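Local structure of probable enoyl-CoA hydratase/isomerase (Mycobacterium abscessus, 3SWX) at residues V107-G111 with H193-A197; E119-A123 with G148-F154; D125-E131 with V184-V190. The protein probably acts as an enoyl-CoA hydratase or isomerase of the crotonase-like family, working on acyl-CoA substrates. Residues are numbered along the deposited sequence.

Contact 1. Residues V107-G111 with H193-A197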
ATOM      1  N   VAL B 107      13.122  12.209   8.232  1.00 16.06           N
ATOM      2  CA  VAL B 107      13.890  12.927   7.214  1.00 16.14           C
ATOM      3  C   VAL B 107      13.158  14.191   6.782  1.00 16.04           C
ATOM      4  O   VAL B 107      11.979  14.149   6.447  1.00 15.80           O
ATOM      5  CB  VAL B 107      14.226  12.025   6.000  1.00 15.86           C
ATOM      6  CG1 VAL B 107      14.703  12.857   4.814  1.00 15.47           C
ATOM      7  CG2 VAL B 107      15.294  10.990   6.392  1.00 16.20           C
ATOM      8  N   ALA B 108      13.870  15.314   6.830  1.00 15.81           N
ATOM      9  CA  ALA B 108      13.334  16.619   6.459  1.00 15.65           C
ATOM     10  C   ALA B 108      14.001  17.049   5.160  1.00 15.67           C
ATOM     11  O   ALA B 108      15.221  17.160   5.111  1.00 14.41           O
ATOM     12  CB  ALA B 108      13.622  17.657   7.565  1.00 15.59           C
ATOM     13  N   VAL B 109      13.196  17.304   4.122  1.00 16.32           N
ATOM     14  CA  VAL B 109      13.709  17.605   2.793  1.00 16.18           C
ATOM     15  C   VAL B 109      13.254  18.978   2.284  1.00 17.28           C
ATOM     16  O   VAL B 109      12.205  19.489   2.657  1.00 16.95           O
ATOM     17  CB  VAL B 109      13.354  16.491   1.721  1.00 16.60           C
ATOM     18  CG1 VAL B 109      13.839  15.086   2.174  1.00 14.65           C
ATOM     19  CG2 VAL B 109      11.852  16.469   1.362  1.00 13.91           C
ATOM     20  N   HIS B 110      14.075  19.552   1.413  1.00 17.96           N
ATOM     21  CA  HIS B 110      13.795  20.815   0.742  1.00 18.56           C
ATOM     22  C   HIS B 110      14.625  20.853  -0.538  1.00 18.26           C
ATOM     23  O   HIS B 110      15.626  20.163  -0.642  1.00 17.08           O
ATOM     24  CB  HIS B 110      14.196  21.982   1.638  1.00 18.83           C
ATOM     25  CG  HIS B 110      15.679  22.185   1.741  1.00 20.90           C
ATOM     26  ND1 HIS B 110      16.514  21.282   2.366  1.00 19.54           N
ATOM     27  CD2 HIS B 110      16.475  23.185   1.288  1.00 22.31           C
ATOM     28  CE1 HIS B 110      17.758  21.719   2.297  1.00 21.08           C
ATOM     29  NE2 HIS B 110      17.761  22.874   1.654  1.00 23.25           N
ATOM     30  N   GLY B 111      14.209  21.672  -1.499  1.00 19.26           N
ATOM     31  CA  GLY B 111      14.898  21.764  -2.797  1.00 19.96           C
ATOM     32  C   GLY B 111      14.879  20.436  -3.539  1.00 20.19           C
ATOM     33  O   GLY B 111      13.975  19.621  -3.344  1.00 18.85           O
ATOM     34  N   HIS B 193      10.962  22.757   7.511  1.00 19.52           N
ATOM     35  CA  HIS B 193      10.991  21.294   7.472  1.00 18.32           C
ATOM     36  C   HIS B 193      11.789  20.685   8.623  1.00 18.14           C
ATOM     37  O   HIS B 193      11.349  19.723   9.228  1.00 16.86           O
ATOM     38  CB  HIS B 193      11.531  20.796   6.127  1.00 17.84           C
ATOM     39  CG  HIS B 193      12.826  21.421   5.712  1.00 18.70           C
ATOM     40  ND1 HIS B 193      12.964  22.775   5.490  1.00 20.54           N
ATOM     41  CD2 HIS B 193      14.037  20.874   5.459  1.00 19.17           C
ATOM     42  CE1 HIS B 193      14.208  23.034   5.125  1.00 20.92           C
ATOM     43  NE2 HIS B 193      14.882  21.897   5.112  1.00 19.80           N
ATOM     44  N   VAL B 194      12.950  21.257   8.935  1.00 18.77           N
ATOM     45  CA  VAL B 194      13.790  20.723  10.025  1.00 19.29           C
ATOM     46  C   VAL B 194      13.113  20.936  11.391  1.00 19.12           C
ATOM     47  O   VAL B 194      12.963  19.997  12.157  1.00 19.34           O
ATOM     48  CB  VAL B 194      15.201  21.332  10.053  1.00 20.27           C
ATOM     49  CG1 VAL B 194      16.092  20.518  11.010  1.00 21.80           C
ATOM     50  CG2 VAL B 194      15.821  21.396   8.642  1.00 19.95           C
ATOM     51  N   ASP B 195      12.650  22.146  11.676  1.00 19.80           N
ATOM     52  CA  ASP B 195      11.929  22.383  12.947  1.00 20.24           C
ATOM     53  C   ASP B 195      10.636  21.568  13.088  1.00 19.15           C
ATOM     54  O   ASP B 195      10.307  21.163  14.193  1.00 19.30           O
ATOM     55  CB  ASP B 195      11.615  23.864  13.153  1.00 21.48           C
ATOM     56  CG  ASP B 195      12.872  24.707  13.350  1.00 24.94           C
ATOM     57  OD1 ASP B 195      13.908  24.180  13.817  1.00 28.22           O
ATOM     58  OD2 ASP B 195      12.813  25.892  13.019  1.00 30.02           O
ATOM     59  N   THR B 196       9.912  21.327  11.993  1.00 17.96           N
ATOM     60  CA  THR B 196       8.703  20.518  12.073  1.00 17.61           C
ATOM     61  C   THR B 196       9.094  19.084  12.390  1.00 17.22           C
ATOM     62  O   THR B 196       8.472  18.456  13.259  1.00 17.25           O
ATOM     63  CB  THR B 196       7.832  20.616  10.794  1.00 17.78           C
ATOM     64  OG1 THR B 196       7.448  21.980  10.598  1.00 17.65           O
ATOM     65  CG2 THR B 196       6.558  19.753  10.894  1.00 15.35           C
ATOM     66  N   ALA B 197      10.151  18.591  11.745  1.00 16.88           N
ATOM     67  CA  ALA B 197      10.614  17.226  11.996  1.00 17.34           C
ATOM     68  C   ALA B 197      11.110  17.030  13.446  1.00 17.60           C
ATOM     69  O   ALA B 197      10.827  16.005  14.054  1.00 18.17           O
ATOM     70  CB  ALA B 197      11.705  16.824  10.983  1.00 16.83           C
TER
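Strand 105-109 meets the first turn of helix 193-205 here, their axes approaching to 7.6 Å and running nearly antiparallel (159° between N-to-C directions). Alternating side chains place the helix against one face of the sheet: Val107 points its CB away from the helix, toward the other face, where it packs on Phe66 and Ala124. Ala108, next along the strand, is turned toward the helix and carries most of the strand's share of the interface. Its CB lies 3.5 Å from His193 O, 4.0 Å from Ala197 CB and 4.5 Å from Val194 CG2. Ala197 N donates to His193 O at 3.0 Å, so Ala108 sits on residues one helical turn apart. Such a small side chain is consistent with the close approach, in which the CA atoms of Ala108 and His193 are 5.3 Å apart. Val109 again faces away, though its carbonyl reaches back: Val109 O is 3.6 Å from His193 CD2. His110, just past the strand, swings toward the helix once more and lays its CB over the face of the His193 imidazole, 3.8 Å from the ring centroid and 22° off the ring normal, a CH-pi contact. The two rings are oblique, with centroids 4.7 Å apart and planes at 31°, while His110 NE2 is hydrogen-bonded to Gly63 O. Around this buried core, Val194 and Ala197 extend the helix contact to strand 56-61, at Tyr60 and Val58, and Thr196 leans the other way onto Ile128 of strand 126-130 and onto Glu186 and Val188 of strand 186-188.

Contact 2. Residues E119-A123 with G148-F154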
ATOM      1  N   GLU B 119      15.475   7.749  -1.840  1.00 15.07           N
ATOM      2  CA  GLU B 119      15.643   6.457  -1.193  1.00 14.72           C
ATOM      3  C   GLU B 119      15.962   6.586   0.298  1.00 15.09           C
ATOM      4  O   GLU B 119      15.547   5.730   1.097  1.00 14.68           O
ATOM      5  CB  GLU B 119      16.675   5.636  -1.966  1.00 14.74           C
ATOM      6  CG  GLU B 119      16.113   5.179  -3.314  1.00 14.88           C
ATOM      7  CD  GLU B 119      17.125   4.461  -4.186  1.00 16.67           C
ATOM      8  OE1 GLU B 119      16.823   3.348  -4.659  1.00 16.57           O
ATOM      9  OE2 GLU B 119      18.232   5.012  -4.388  1.00 18.25           O
ATOM     10  N   LEU B 120      16.635   7.673   0.683  1.00 15.50           N
ATOM     11  CA  LEU B 120      16.840   7.984   2.112  1.00 15.67           C
ATOM     12  C   LEU B 120      15.529   8.262   2.799  1.00 15.10           C
ATOM     13  O   LEU B 120      15.275   7.756   3.883  1.00 14.98           O
ATOM     14  CB  LEU B 120      17.736   9.208   2.293  1.00 16.79           C
ATOM     15  CG  LEU B 120      19.226   8.982   2.410  1.00 17.99           C
ATOM     16  CD1 LEU B 120      19.945  10.323   2.704  1.00 19.04           C
ATOM     17  CD2 LEU B 120      19.506   7.946   3.535  1.00 17.54           C
ATOM     18  N   ALA B 121      14.696   9.078   2.162  1.00 14.95           N
ATOM     19  CA  ALA B 121      13.378   9.378   2.686  1.00 14.62           C
ATOM     20  C   ALA B 121      12.517   8.114   2.783  1.00 14.54           C
ATOM     21  O   ALA B 121      11.809   7.922   3.768  1.00 14.54           O
ATOM     22  CB  ALA B 121      12.678  10.483   1.840  1.00 14.69           C
ATOM     23  N   LEU B 122      12.572   7.249   1.776  1.00 14.52           N
ATOM     24  CA  LEU B 122      11.837   5.989   1.840  1.00 14.47           C
ATOM     25  C   LEU B 122      12.354   5.034   2.925  1.00 14.80           C
ATOM     26  O   LEU B 122      11.605   4.171   3.387  1.00 16.16           O
ATOM     27  CB  LEU B 122      11.825   5.274   0.471  1.00 14.78           C
ATOM     28  CG  LEU B 122      10.964   5.873  -0.663  1.00 14.74           C
ATOM     29  CD1 LEU B 122      11.327   5.193  -2.003  1.00 14.04           C
ATOM     30  CD2 LEU B 122       9.474   5.732  -0.381  1.00 13.84           C
ATOM     31  N   ALA B 123      13.620   5.144   3.303  1.00 14.47           N
ATOM     32  CA  ALA B 123      14.191   4.283   4.346  1.00 14.74           C
ATOM     33  C   ALA B 123      13.766   4.714   5.768  1.00 14.99           C
ATOM     34  O   ALA B 123      13.761   3.897   6.674  1.00 15.07           O
ATOM     35  CB  ALA B 123      15.716   4.250   4.235  1.00 15.21           C
ATOM     36  N   GLY B 148      18.961   1.746  -4.250  1.00 15.94           N
ATOM     37  CA  GLY B 148      18.961   2.075  -2.803  1.00 14.96           C
ATOM     38  C   GLY B 148      17.653   1.740  -2.098  1.00 14.60           C
ATOM     39  O   GLY B 148      17.370   2.253  -1.000  1.00 13.55           O
ATOM     40  N   GLY B 149      16.840   0.888  -2.726  1.00 14.45           N
ATOM     41  CA  GLY B 149      15.569   0.460  -2.150  1.00 13.55           C
ATOM     42  C   GLY B 149      14.284   1.011  -2.758  1.00 13.65           C
ATOM     43  O   GLY B 149      13.190   0.521  -2.406  1.00 12.87           O
ATOM     44  N   ALA B 150      14.371   2.009  -3.650  1.00 12.80           N
ATOM     45  CA  ALA B 150      13.157   2.551  -4.288  1.00 12.61           C
ATOM     46  C   ALA B 150      12.341   1.442  -4.951  1.00 12.51           C
ATOM     47  O   ALA B 150      11.124   1.481  -4.945  1.00 11.76           O
ATOM     48  CB  ALA B 150      13.500   3.668  -5.355  1.00 12.50           C
ATOM     49  N   THR B 151      13.013   0.459  -5.545  1.00 12.47           N
ATOM     50  CA  THR B 151      12.303  -0.598  -6.265  1.00 12.68           C
ATOM     51  C   THR B 151      11.398  -1.406  -5.345  1.00 12.54           C
ATOM     52  O   THR B 151      10.373  -1.924  -5.790  1.00 12.86           O
ATOM     53  CB  THR B 151      13.257  -1.552  -6.977  1.00 13.01           C
ATOM     54  OG1 THR B 151      14.217  -2.065  -6.037  1.00 11.13           O
ATOM     55  CG2 THR B 151      13.964  -0.817  -8.152  1.00 13.24           C
ATOM     56  N   ILE B 152      11.753  -1.453  -4.064  1.00 12.43           N
ATOM     57  CA  ILE B 152      11.016  -2.205  -3.057  1.00 12.29           C
ATOM     58  C   ILE B 152       9.995  -1.289  -2.368  1.00 11.99           C
ATOM     59  O   ILE B 152       8.815  -1.611  -2.298  1.00 11.32           O
ATOM     60  CB  ILE B 152      11.969  -2.794  -1.982  1.00 12.03           C
ATOM     61  CG1 ILE B 152      12.958  -3.757  -2.623  1.00 13.70           C
ATOM     62  CG2 ILE B 152      11.162  -3.486  -0.829  1.00 12.52           C
ATOM     63  CD1 ILE B 152      14.209  -4.046  -1.775  1.00 11.93           C
ATOM     64  N   ARG B 153      10.462  -0.130  -1.902  1.00 11.60           N
ATOM     65  CA  ARG B 153       9.670   0.708  -1.015  1.00 11.71           C
ATOM     66  C   ARG B 153       8.750   1.689  -1.705  1.00 11.46           C
ATOM     67  O   ARG B 153       7.757   2.054  -1.128  1.00 10.47           O
ATOM     68  CB  ARG B 153      10.588   1.464  -0.054  1.00 12.10           C
ATOM     69  CG  ARG B 153      11.403   0.507   0.814  1.00 14.61           C
ATOM     70  CD  ARG B 153      12.551   1.184   1.481  1.00 16.48           C
ATOM     71  NE  ARG B 153      13.274   0.214   2.305  1.00 17.88           N
ATOM     72  CZ  ARG B 153      14.540   0.323   2.687  1.00 16.76           C
ATOM     73  NH1 ARG B 153      15.279   1.341   2.303  1.00 15.56           N
ATOM     74  NH2 ARG B 153      15.074  -0.631   3.430  1.00 19.18           N
ATOM     75  N   PHE B 154       9.108   2.161  -2.900  1.00 11.68           N
ATOM     76  CA  PHE B 154       8.313   3.177  -3.575  1.00 12.33           C
ATOM     77  C   PHE B 154       6.960   2.552  -4.005  1.00 13.04           C
ATOM     78  O   PHE B 154       5.899   3.111  -3.710  1.00 12.43           O
ATOM     79  CB  PHE B 154       9.119   3.779  -4.742  1.00 13.04           C
ATOM     80  CG  PHE B 154       8.681   5.170  -5.214  1.00 12.57           C
ATOM     81  CD1 PHE B 154       7.427   5.674  -4.991  1.00 12.00           C
ATOM     82  CD2 PHE B 154       9.553   5.916  -5.997  1.00 11.02           C
ATOM     83  CE1 PHE B 154       7.057   6.935  -5.500  1.00 12.27           C
ATOM     84  CE2 PHE B 154       9.203   7.158  -6.490  1.00 13.51           C
ATOM     85  CZ  PHE B 154       7.947   7.677  -6.235  1.00 12.65           C
TER
HETATM   86  O   HOH W   1      14.947   3.121   0.235  1.00 10.88           O
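Gly148 opens the approach to helix 119-123: its N donates to Glu119 OE1 at 2.7 Å (angle 135°). An ideal CB here would fall 2.5 Å from Glu119 OE2, a clash that glycine avoids. Gly149, the N-cap residue, has phi 107°, where a CB would jam against the preceding carbonyl; its N lies 3.1 Å from Glu119 OE1 but at a poor angle for bonding. Ala150 N points better, donating to the same Glu119 OE1 at 3.0 Å and 167°, and Ala150 CA takes Leu122 CD1 at 3.9 Å. Thr151 turns away, its OG1 hydrogen-bonded to Asn218 of the second subunit. Arg153 packs its CB 4.0 Å from Leu122 CB and bonds Trp94 O and Gln95 O through its guanidinium. One water joins Glu119 O (2.8 Å), Gly148 O (2.9 Å) and Arg153 NH1 (2.7 Å), donating to both carbonyls and accepting from the arginine. Phe154 closes the apolar part, its CB 3.8 Å from Leu122 CD1. The axes of segments 119-123 and 150-154 approach to 9.8 Å at 49°, and polar bridging supplements side-chain packing: one carboxylate oxygen, accepting two amide hydrogens at the start of helix 150-158, places negative charge where the helix dipole is positive.

Contact 3. Residues D125-E131 with V184-V190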
ATOM      1  N   ASP B 125      11.192   6.714   8.741  1.00 13.60           N
ATOM      2  CA  ASP B 125       9.860   6.434   9.258  1.00 13.76           C
ATOM      3  C   ASP B 125       8.887   7.566   9.022  1.00 13.25           C
ATOM      4  O   ASP B 125       7.698   7.325   8.896  1.00 13.24           O
ATOM      5  CB  ASP B 125       9.943   6.080  10.745  1.00 13.97           C
ATOM      6  CG  ASP B 125      10.895   4.959  10.989  1.00 15.17           C
ATOM      7  OD1 ASP B 125      10.670   3.875  10.389  1.00 13.44           O
ATOM      8  OD2 ASP B 125      11.895   5.177  11.707  1.00 13.56           O
ATOM      9  N   ILE B 126       9.386   8.794   8.948  1.00 13.61           N
ATOM     10  CA  ILE B 126       8.521   9.972   8.756  1.00 12.93           C
ATOM     11  C   ILE B 126       9.281  10.985   7.926  1.00 13.02           C
ATOM     12  O   ILE B 126      10.472  11.252   8.183  1.00 12.81           O
ATOM     13  CB  ILE B 126       8.064  10.645  10.111  1.00 12.93           C
ATOM     14  CG1 ILE B 126       7.278   9.675  11.012  1.00 13.44           C
ATOM     15  CG2 ILE B 126       7.159  11.885   9.843  1.00 12.41           C
ATOM     16  CD1 ILE B 126       7.288  10.084  12.458  1.00 12.50           C
ATOM     17  N   VAL B 127       8.606  11.544   6.921  1.00 13.38           N
ATOM     18  CA  VAL B 127       9.253  12.453   5.982  1.00 13.07           C
ATOM     19  C   VAL B 127       8.478  13.758   5.979  1.00 14.07           C
ATOM     20  O   VAL B 127       7.248  13.766   5.790  1.00 13.87           O
ATOM     21  CB  VAL B 127       9.342  11.871   4.541  1.00 13.65           C
ATOM     22  CG1 VAL B 127       9.965  12.886   3.553  1.00 12.60           C
ATOM     23  CG2 VAL B 127      10.138  10.559   4.521  1.00 11.83           C
ATOM     24  N   ILE B 128       9.203  14.850   6.196  1.00 14.02           N
ATOM     25  CA  ILE B 128       8.633  16.181   6.165  1.00 14.60           C
ATOM     26  C   ILE B 128       9.314  16.952   5.051  1.00 15.12           C
ATOM     27  O   ILE B 128      10.555  16.976   4.985  1.00 14.16           O
ATOM     28  CB  ILE B 128       8.885  16.937   7.478  1.00 14.57           C
ATOM     29  CG1 ILE B 128       8.409  16.116   8.680  1.00 14.20           C
ATOM     30  CG2 ILE B 128       8.235  18.335   7.412  1.00 15.22           C
ATOM     31  CD1 ILE B 128       6.897  15.839   8.708  1.00 16.23           C
ATOM     32  N   ALA B 129       8.501  17.601   4.211  1.00 15.07           N
ATOM     33  CA  ALA B 129       8.997  18.455   3.136  1.00 15.97           C
ATOM     34  C   ALA B 129       8.610  19.926   3.333  1.00 16.57           C
ATOM     35  O   ALA B 129       7.505  20.224   3.809  1.00 17.41           O
ATOM     36  CB  ALA B 129       8.465  17.941   1.789  1.00 15.44           C
ATOM     37  N   ASP B 130       9.503  20.862   2.987  1.00 17.32           N
ATOM     38  CA  ASP B 130       9.060  22.235   2.829  1.00 18.54           C
ATOM     39  C   ASP B 130       8.464  22.373   1.422  1.00 19.51           C
ATOM     40  O   ASP B 130       8.651  21.498   0.570  1.00 17.97           O
ATOM     41  CB  ASP B 130      10.140  23.298   3.213  1.00 19.45           C
ATOM     42  CG  ASP B 130      11.055  23.711   2.063  1.00 19.70           C
ATOM     43  OD1 ASP B 130      11.086  23.052   0.999  1.00 20.10           O
ATOM     44  OD2 ASP B 130      11.765  24.725   2.245  1.00 19.69           O
ATOM     45  N   GLU B 131       7.740  23.468   1.189  1.00 20.70           N
ATOM     46  CA  GLU B 131       7.007  23.657  -0.074  1.00 21.59           C
ATOM     47  C   GLU B 131       7.874  23.679  -1.347  1.00 21.11           C
ATOM     48  O   GLU B 131       7.353  23.506  -2.457  1.00 22.19           O
ATOM     49  CB  GLU B 131       6.098  24.896   0.009  1.00 22.52           C
ATOM     50  CG  GLU B 131       6.797  26.178   0.432  1.00 27.12           C
ATOM     51  CD  GLU B 131       5.825  27.327   0.730  1.00 31.40           C
ATOM     52  OE1 GLU B 131       4.728  27.355   0.114  1.00 33.54           O
ATOM     53  OE2 GLU B 131       6.177  28.196   1.575  1.00 33.54           O
ATOM     54  N   VAL B 184       5.755  11.662   1.351  1.00 15.46           N
ATOM     55  CA  VAL B 184       5.909  12.805   2.243  1.00 14.38           C
ATOM     56  C   VAL B 184       4.685  12.901   3.145  1.00 14.24           C
ATOM     57  O   VAL B 184       3.563  12.919   2.646  1.00 13.80           O
ATOM     58  CB  VAL B 184       6.024  14.104   1.420  1.00 14.53           C
ATOM     59  CG1 VAL B 184       5.797  15.354   2.319  1.00 12.76           C
ATOM     60  CG2 VAL B 184       7.372  14.163   0.730  1.00 13.70           C
ATOM     61  N   GLN B 185       4.892  12.982   4.456  1.00 14.35           N
ATOM     62  CA  GLN B 185       3.773  12.976   5.410  1.00 14.52           C
ATOM     63  C   GLN B 185       3.184  14.356   5.604  1.00 15.31           C
ATOM     64  O   GLN B 185       2.015  14.498   5.923  1.00 15.39           O
ATOM     65  CB  GLN B 185       4.187  12.420   6.775  1.00 14.26           C
ATOM     66  CG  GLN B 185       4.188  10.905   6.842  1.00 14.11           C
ATOM     67  CD  GLN B 185       5.056  10.278   5.775  1.00 13.65           C
ATOM     68  OE1 GLN B 185       6.290  10.269   5.882  1.00 12.91           O
ATOM     69  NE2 GLN B 185       4.416   9.745   4.732  1.00 10.88           N
ATOM     70  N   GLU B 186       3.991  15.384   5.414  1.00 15.82           N
ATOM     71  CA  GLU B 186       3.513  16.731   5.641  1.00 16.49           C
ATOM     72  C   GLU B 186       4.390  17.711   4.881  1.00 16.48           C
ATOM     73  O   GLU B 186       5.617  17.540   4.800  1.00 15.39           O
ATOM     74  CB  GLU B 186       3.500  17.039   7.145  1.00 17.04           C
ATOM     75  CG  GLU B 186       2.886  18.389   7.472  1.00 20.56           C
ATOM     76  CD  GLU B 186       2.897  18.730   8.961  1.00 24.70           C
ATOM     77  OE1 GLU B 186       3.241  17.850   9.813  1.00 24.78           O
ATOM     78  OE2 GLU B 186       2.557  19.907   9.260  1.00 26.44           O
ATOM     79  N   ILE B 187       3.727  18.705   4.289  1.00 16.68           N
ATOM     80  CA  ILE B 187       4.375  19.799   3.622  1.00 17.20           C
ATOM     81  C   ILE B 187       4.193  21.070   4.461  1.00 18.04           C
ATOM     82  O   ILE B 187       3.073  21.422   4.838  1.00 17.79           O
ATOM     83  CB  ILE B 187       3.772  20.066   2.240  1.00 17.49           C
ATOM     84  CG1 ILE B 187       3.773  18.807   1.361  1.00 16.50           C
ATOM     85  CG2 ILE B 187       4.535  21.216   1.534  1.00 16.60           C
ATOM     86  CD1 ILE B 187       2.888  18.970   0.137  1.00 19.58           C
ATOM     87  N   VAL B 188       5.303  21.761   4.709  1.00 18.12           N
ATOM     88  CA  VAL B 188       5.317  22.967   5.531  1.00 18.19           C
ATOM     89  C   VAL B 188       5.937  24.138   4.762  1.00 19.00           C
ATOM     90  O   VAL B 188       6.538  23.934   3.694  1.00 18.53           O
ATOM     91  CB  VAL B 188       6.118  22.723   6.816  1.00 18.57           C
ATOM     92  CG1 VAL B 188       5.456  21.606   7.650  1.00 18.24           C
ATOM     93  CG2 VAL B 188       7.587  22.385   6.493  1.00 17.17           C
ATOM     94  N   PRO B 189       5.783  25.372   5.291  1.00 19.63           N
ATOM     95  CA  PRO B 189       6.337  26.540   4.601  1.00 20.16           C
ATOM     96  C   PRO B 189       7.854  26.513   4.461  1.00 20.51           C
ATOM     97  O   PRO B 189       8.542  25.816   5.217  1.00 19.23           O
ATOM     98  CB  PRO B 189       5.885  27.716   5.480  1.00 20.80           C
ATOM     99  CG  PRO B 189       4.584  27.223   6.090  1.00 21.28           C
ATOM    100  CD  PRO B 189       4.899  25.771   6.403  1.00 19.37           C
ATOM    101  N   VAL B 190       8.353  27.278   3.486  1.00 21.17           N
ATOM    102  CA  VAL B 190       9.773  27.325   3.147  1.00 21.57           C
ATOM    103  C   VAL B 190      10.651  27.416   4.398  1.00 21.88           C
ATOM    104  O   VAL B 190      10.423  28.243   5.253  1.00 21.96           O
ATOM    105  CB  VAL B 190      10.086  28.496   2.143  1.00 22.16           C
ATOM    106  CG1 VAL B 190       9.325  29.728   2.517  1.00 24.66           C
ATOM    107  CG2 VAL B 190      11.588  28.788   2.080  1.00 21.37           C
TER
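Two parallel strands, 126-130 and 186-188, pair at one edge of the six-stranded sheet of the crotonase-like fold, with 186-188 its outermost strand in this chain; their axes are 4.6 Å apart and 30° from parallel. Ala129, at the centre, pairs through both its backbone N and its backbone O with strand 186-188. Ala129 N donates to Glu186 O at 2.9 Å (169°), and Val188 N donates to Ala129 O at 2.8 Å (158°), the alternation expected of a parallel bridge, here with Ile187. The Ala129 CB packs 3.8 Å from Val184 CG1.

Toward the start of the pair, Gln185 replaces the regular pattern. Gln185 N donates to Val127 O at 2.8 Å, and Val127 N donates to the side-chain Gln185 OE1, also at 2.8 Å (147°), so the amide side chain takes the part of a strand carbonyl while Val184 O is bonded to His179 ND1. Gln185 NE2 meanwhile reaches Asn162 of the third subunit, tying the start of this strand pair to the trimer interface.

Glu131 has the largest buried area of the contact, although it remains exposed overall. Its CA lies 3.8 Å from Ile187 CG2, and Glu131 N makes a weak bond to Val188 O (2.8 Å, 122°). Beyond the strand the side chain takes over, extending onward so that Glu131 OE2 accepts from Val190 N at 3.0 Å and 155°.

In the fold
Contacts 1 and 3 share one sheet, through a packed helix and an edge pairing respectively, with centres about 6 Å apart. Strands 105-109 and 126-130 are neighbours, with probable hydrogen bonds Val109 N to Ile128 O and Val107 N to Ile126 O, both 2.8 Å; strand 186-188 leads into helix 193-205, and His193 N lies 3.5 Å from Val188 CG2. Contact 2 is centred about 18 Å from contact 1 and 17 Å from contact 3, but helix 116-123 precedes strand 126-130 by two residues, and Ala121 O touches Val127 CG2 at 3.2 Å. Gly148 of contact 2 lies about 5 Å from a bound 1,2-ethanediol, probably from the crystallisation liquor, which may mark a pocket.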